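Local coordinates for protein HIRA (Homo sapiens, PDB 5YJE), which works with ASF1A as a histone chaperone in replication-independent chromatin assembly and is required for periodic repression of histone genes, this chain being its C-terminal part, which trimerizes, at residues P42-Q47 against S133-L138; S94-A99 against V106-E111. All coordinates share one frame; numbering follows the deposited sequence.

Contact 1: residues P42-Q47 against S133-L138; sequences PIPSPQ and SPISTL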
# COMPACT_ATOMS: atom_id res chain seq x y z
N PRO B 42 -11.43 -8.32 -24.43
CA PRO B 42 -11.18 -7.87 -25.81
C PRO B 42 -10.80 -6.39 -25.87
O PRO B 42 -11.26 -5.56 -25.08
CB PRO B 42 -12.53 -8.12 -26.51
CG PRO B 42 -13.54 -7.94 -25.40
CD PRO B 42 -12.87 -8.44 -24.13
N ILE B 43 -9.94 -6.08 -26.83
CA ILE B 43 -9.41 -4.73 -27.02
C ILE B 43 -10.23 -4.02 -28.09
O ILE B 43 -10.36 -4.55 -29.20
CB ILE B 43 -7.93 -4.77 -27.41
CG1 ILE B 43 -7.14 -5.60 -26.38
CG2 ILE B 43 -7.40 -3.35 -27.53
CD1 ILE B 43 -5.77 -6.02 -26.89
N PRO B 44 -10.74 -2.81 -27.82
CA PRO B 44 -11.53 -2.10 -28.83
C PRO B 44 -10.75 -1.95 -30.13
O PRO B 44 -9.52 -1.73 -30.13
CB PRO B 44 -11.82 -0.74 -28.17
CG PRO B 44 -11.56 -0.95 -26.70
CD PRO B 44 -10.46 -1.96 -26.65
N SER B 45 -11.46 -2.10 -31.25
CA SER B 45 -10.84 -1.96 -32.56
C SER B 45 -10.50 -0.50 -32.84
O SER B 45 -11.26 0.40 -32.45
CB SER B 45 -11.76 -2.50 -33.66
OG SER B 45 -12.20 -3.80 -33.36
N PRO B 46 -9.37 -0.23 -33.50
CA PRO B 46 -9.13 1.11 -34.04
C PRO B 46 -10.24 1.52 -35.00
O PRO B 46 -10.61 0.76 -35.90
CB PRO B 46 -7.78 0.97 -34.77
CG PRO B 46 -7.12 -0.20 -34.13
CD PRO B 46 -8.23 -1.14 -33.72
N GLN B 47 -10.80 2.71 -34.79
CA GLN B 47 -11.77 3.31 -35.68
C GLN B 47 -11.28 4.69 -36.11
O GLN B 47 -10.58 5.37 -35.35
CB GLN B 47 -13.12 3.48 -35.03
CG GLN B 47 -13.62 2.31 -34.25
CD GLN B 47 -14.95 2.64 -33.61
OE1 GLN B 47 -15.92 2.93 -34.31
NE2 GLN B 47 -14.98 2.66 -32.29
N SER B 133 -1.21 -3.69 -19.79
CA SER B 133 -1.61 -4.36 -21.02
C SER B 133 -2.66 -3.48 -21.69
O SER B 133 -3.09 -2.47 -21.10
CB SER B 133 -2.15 -5.79 -20.73
OG SER B 133 -3.41 -5.78 -20.11
N PRO B 134 -3.07 -3.79 -22.93
CA PRO B 134 -4.01 -2.89 -23.63
C PRO B 134 -5.34 -2.78 -22.90
O PRO B 134 -5.80 -3.70 -22.22
CB PRO B 134 -4.19 -3.52 -25.02
CG PRO B 134 -2.96 -4.33 -25.23
CD PRO B 134 -2.57 -4.85 -23.83
N ILE B 135 -5.95 -1.60 -23.04
CA ILE B 135 -7.26 -1.35 -22.47
C ILE B 135 -8.30 -2.33 -23.04
O ILE B 135 -8.19 -2.79 -24.19
CB ILE B 135 -7.70 0.10 -22.73
CG1 ILE B 135 -8.92 0.47 -21.87
CG2 ILE B 135 -7.94 0.34 -24.29
CD1 ILE B 135 -8.66 0.43 -20.37
N SER B 136 -9.31 -2.63 -22.23
CA SER B 136 -10.54 -3.26 -22.69
C SER B 136 -11.73 -2.35 -22.45
O SER B 136 -12.42 -1.99 -23.40
CB SER B 136 -10.74 -4.64 -22.01
OG SER B 136 -11.83 -5.34 -22.60
N THR B 137 -11.98 -1.92 -21.21
CA THR B 137 -13.05 -0.99 -20.93
C THR B 137 -12.61 0.04 -19.89
O THR B 137 -11.72 -0.20 -19.07
CB THR B 137 -14.33 -1.70 -20.41
OG1 THR B 137 -14.01 -2.50 -19.26
CG2 THR B 137 -14.98 -2.55 -21.53
N LEU B 138 -13.30 1.17 -19.92
CA LEU B 138 -13.14 2.27 -18.99
C LEU B 138 -14.47 2.58 -18.34
O LEU B 138 -15.52 2.51 -18.98
CB LEU B 138 -12.62 3.55 -19.70
CG LEU B 138 -11.16 3.63 -20.14
CD1 LEU B 138 -10.85 4.96 -20.88
CD2 LEU B 138 -10.23 3.44 -18.92
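Ser136 OG donates a hydrogen bond to Pro42 O, at 2.6 Å, the polar link between the loop 42-47 and the start of strand 135-141. OG stands anti to the backbone N (chi1 -171°), beside the carbonyl carbon of Ser136, from where it meets Pro42 O. The donor is tilted 25° from that carbonyl's plane, while the CA-H of Ser136 leans on the same oxygen with CA 3.4 Å from Pro42 O. An alanine here would probably leave Pro42 O without its hydroxyl donor and let the loop hold less firmly to the strand edge. Ile43 CD1 reaches the Pro134 ring at CB, 3.5 Å away, and Ile43 CG2 touches Ile135 O at 3.5 Å. Pro44 puts CD and CG against the strand backbone, CD 3.4 Å from Ile135 O and CG 3.6 Å from Ser136 O. Farther out, Thr98 lies against both Pro44 and Ile135, and Ala109 backs Ile135. Leu148 of strand 144-149 pairs by backbone bonds with both Ser136 and Thr137. Those two consecutive residues facing one partner form a classic beta bulge at the beginning of an outermost strand of a four-stranded antiparallel sheet, consistent with a blade of a beta-propeller.

Contact 2: residues S94-A99 against V106-E111; sequences SRILTA and VCVACE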
# COMPACT_ATOMS: atom_id res chain seq x y z
N SER B 94 -1.65 9.71 -30.05
CA SER B 94 -1.90 8.34 -30.49
C SER B 94 -3.40 8.12 -30.64
O SER B 94 -4.22 8.90 -30.14
CB SER B 94 -1.30 7.28 -29.53
OG SER B 94 -1.68 7.53 -28.20
N ARG B 95 -3.76 7.07 -31.37
CA ARG B 95 -5.17 6.79 -31.62
C ARG B 95 -5.92 6.48 -30.32
O ARG B 95 -5.46 5.70 -29.49
CB ARG B 95 -5.31 5.62 -32.60
CG ARG B 95 -4.49 5.82 -33.85
CD ARG B 95 -5.27 5.49 -35.12
NE ARG B 95 -5.45 4.07 -35.38
CZ ARG B 95 -4.47 3.22 -35.66
NH1 ARG B 95 -4.74 1.95 -35.91
NH2 ARG B 95 -3.21 3.64 -35.68
N ILE B 96 -7.07 7.12 -30.16
CA ILE B 96 -7.96 6.84 -29.04
C ILE B 96 -8.81 5.61 -29.36
O ILE B 96 -9.52 5.58 -30.38
CB ILE B 96 -8.84 8.06 -28.73
CG1 ILE B 96 -7.95 9.25 -28.36
CG2 ILE B 96 -9.83 7.73 -27.60
CD1 ILE B 96 -8.61 10.61 -28.49
N LEU B 97 -8.74 4.60 -28.49
CA LEU B 97 -9.46 3.34 -28.62
C LEU B 97 -10.80 3.37 -27.90
O LEU B 97 -11.81 2.94 -28.47
CB LEU B 97 -8.61 2.19 -28.08
CG LEU B 97 -7.36 1.86 -28.87
CD1 LEU B 97 -6.48 0.77 -28.18
CD2 LEU B 97 -7.78 1.44 -30.30
N THR B 98 -10.85 3.88 -26.67
CA THR B 98 -12.15 4.01 -26.03
C THR B 98 -12.10 5.20 -25.09
O THR B 98 -11.06 5.83 -24.92
CB THR B 98 -12.60 2.71 -25.30
OG1 THR B 98 -13.91 2.90 -24.75
CG2 THR B 98 -11.67 2.31 -24.14
N ALA B 99 -13.23 5.48 -24.45
CA ALA B 99 -13.32 6.67 -23.62
C ALA B 99 -14.43 6.48 -22.60
O ALA B 99 -15.33 5.65 -22.78
CB ALA B 99 -13.57 7.91 -24.48
N VAL B 106 -13.08 13.25 -17.88
CA VAL B 106 -13.20 12.52 -19.13
C VAL B 106 -11.88 11.82 -19.30
O VAL B 106 -10.83 12.44 -19.16
CB VAL B 106 -13.48 13.45 -20.32
CG1 VAL B 106 -13.34 12.70 -21.63
CG2 VAL B 106 -14.85 14.09 -20.22
N CYS B 107 -11.90 10.54 -19.59
CA CYS B 107 -10.63 9.86 -19.80
C CYS B 107 -10.69 9.06 -21.08
O CYS B 107 -11.77 8.66 -21.53
CB CYS B 107 -10.27 8.97 -18.62
SG CYS B 107 -11.61 7.94 -18.18
N VAL B 108 -9.53 8.86 -21.68
CA VAL B 108 -9.41 8.16 -22.95
C VAL B 108 -8.31 7.14 -22.81
O VAL B 108 -7.29 7.39 -22.15
CB VAL B 108 -9.14 9.10 -24.15
CG1 VAL B 108 -10.36 10.00 -24.45
CG2 VAL B 108 -7.92 9.93 -23.92
N ALA B 109 -8.50 5.99 -23.44
CA ALA B 109 -7.45 5.00 -23.56
C ALA B 109 -7.06 4.88 -25.03
O ALA B 109 -7.93 4.82 -25.91
CB ALA B 109 -7.87 3.65 -22.97
N CYS B 110 -5.75 4.85 -25.24
CA CYS B 110 -5.08 4.97 -26.52
C CYS B 110 -4.17 3.77 -26.73
O CYS B 110 -3.67 3.17 -25.78
CB CYS B 110 -4.22 6.26 -26.60
SG CYS B 110 -5.11 7.80 -26.24
N GLU B 111 -3.92 3.49 -28.01
CA GLU B 111 -2.91 2.53 -28.43
C GLU B 111 -1.58 2.83 -27.75
O GLU B 111 -1.35 3.98 -27.33
CB GLU B 111 -2.73 2.54 -29.94
CG GLU B 111 -3.98 2.24 -30.73
CD GLU B 111 -3.72 2.27 -32.23
OE1 GLU B 111 -3.00 3.19 -32.69
OE2 GLU B 111 -4.20 1.36 -32.94
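A beta hairpin, strand 96-101 followed by strand 105-110, brings Leu97 and Thr98 together opposite Ala109. Ala109 O accepts from both backbone amides, Leu97 N at 2.7 Å and Thr98 N at 3.2 Å, and Ala109 N returns a bond to Thr98 O. Two successive residues facing one partner make a classic beta bulge, and the register accordingly shifts by one between the non-hydrogen-bonded pair Ile96-Cys110 and the hydrogen-bonded pair Thr98-Ala109. The short strand axes run antiparallel at 146°. Ladder bonding continues past the bulge where Glu111 N meets Arg95 O at 3.1 Å. On the face carrying Ile96, Val108, Ala99 and Cys110, Ile96 CG2 packs on Val108 CB at 3.8 Å and Ile96 CG1 lies equally close to Cys110 SG; Val64 and Ile62 of strand 60-71 cover this face. Strand 96-101 is an outermost strand of a four-stranded antiparallel sheet, followed by 105-110 and then 114-119. At the hairpin's open end Arg95 bends at chi2 (-134°) and chi3, turning CD and NE. The Glu111 carboxylate lies over one face of its guanidinium, OE2 offset toward the rim. The salt bridge, Arg95 NH2 to Glu111 OE1 at 3.0 Å, is a charge contact, the oxygen well out of the guanidinium plane and the planes turned 71° apart. Leu97 crosses the Glu111 chain at about a right angle, its CD1 3.9 Å from Glu111 CG.

Contact 2 is the buried one, with no exposed residue among its touching residues and 541 Å² covered; contact 1 is partly buried, covers 250 Å² and includes exposed Pro42 and Ile43. Their chemistry follows: paired strands and backbone bonds within one sheet in contact 2, against a proline-rich loop resting on the first strand of the next sheet in contact 1. Along the chain, the hairpin of contact 2 falls between the two segments of contact 1, and the contact centres lie about 9 Å apart. They meet where Pro44 O lies 3.6 Å from Leu97 CD2, and where Ile135 CG1 lies 3.5 Å from Ala109 CB, so residues 42-47 and 133-138 both border the 96-101/105-110 hairpin.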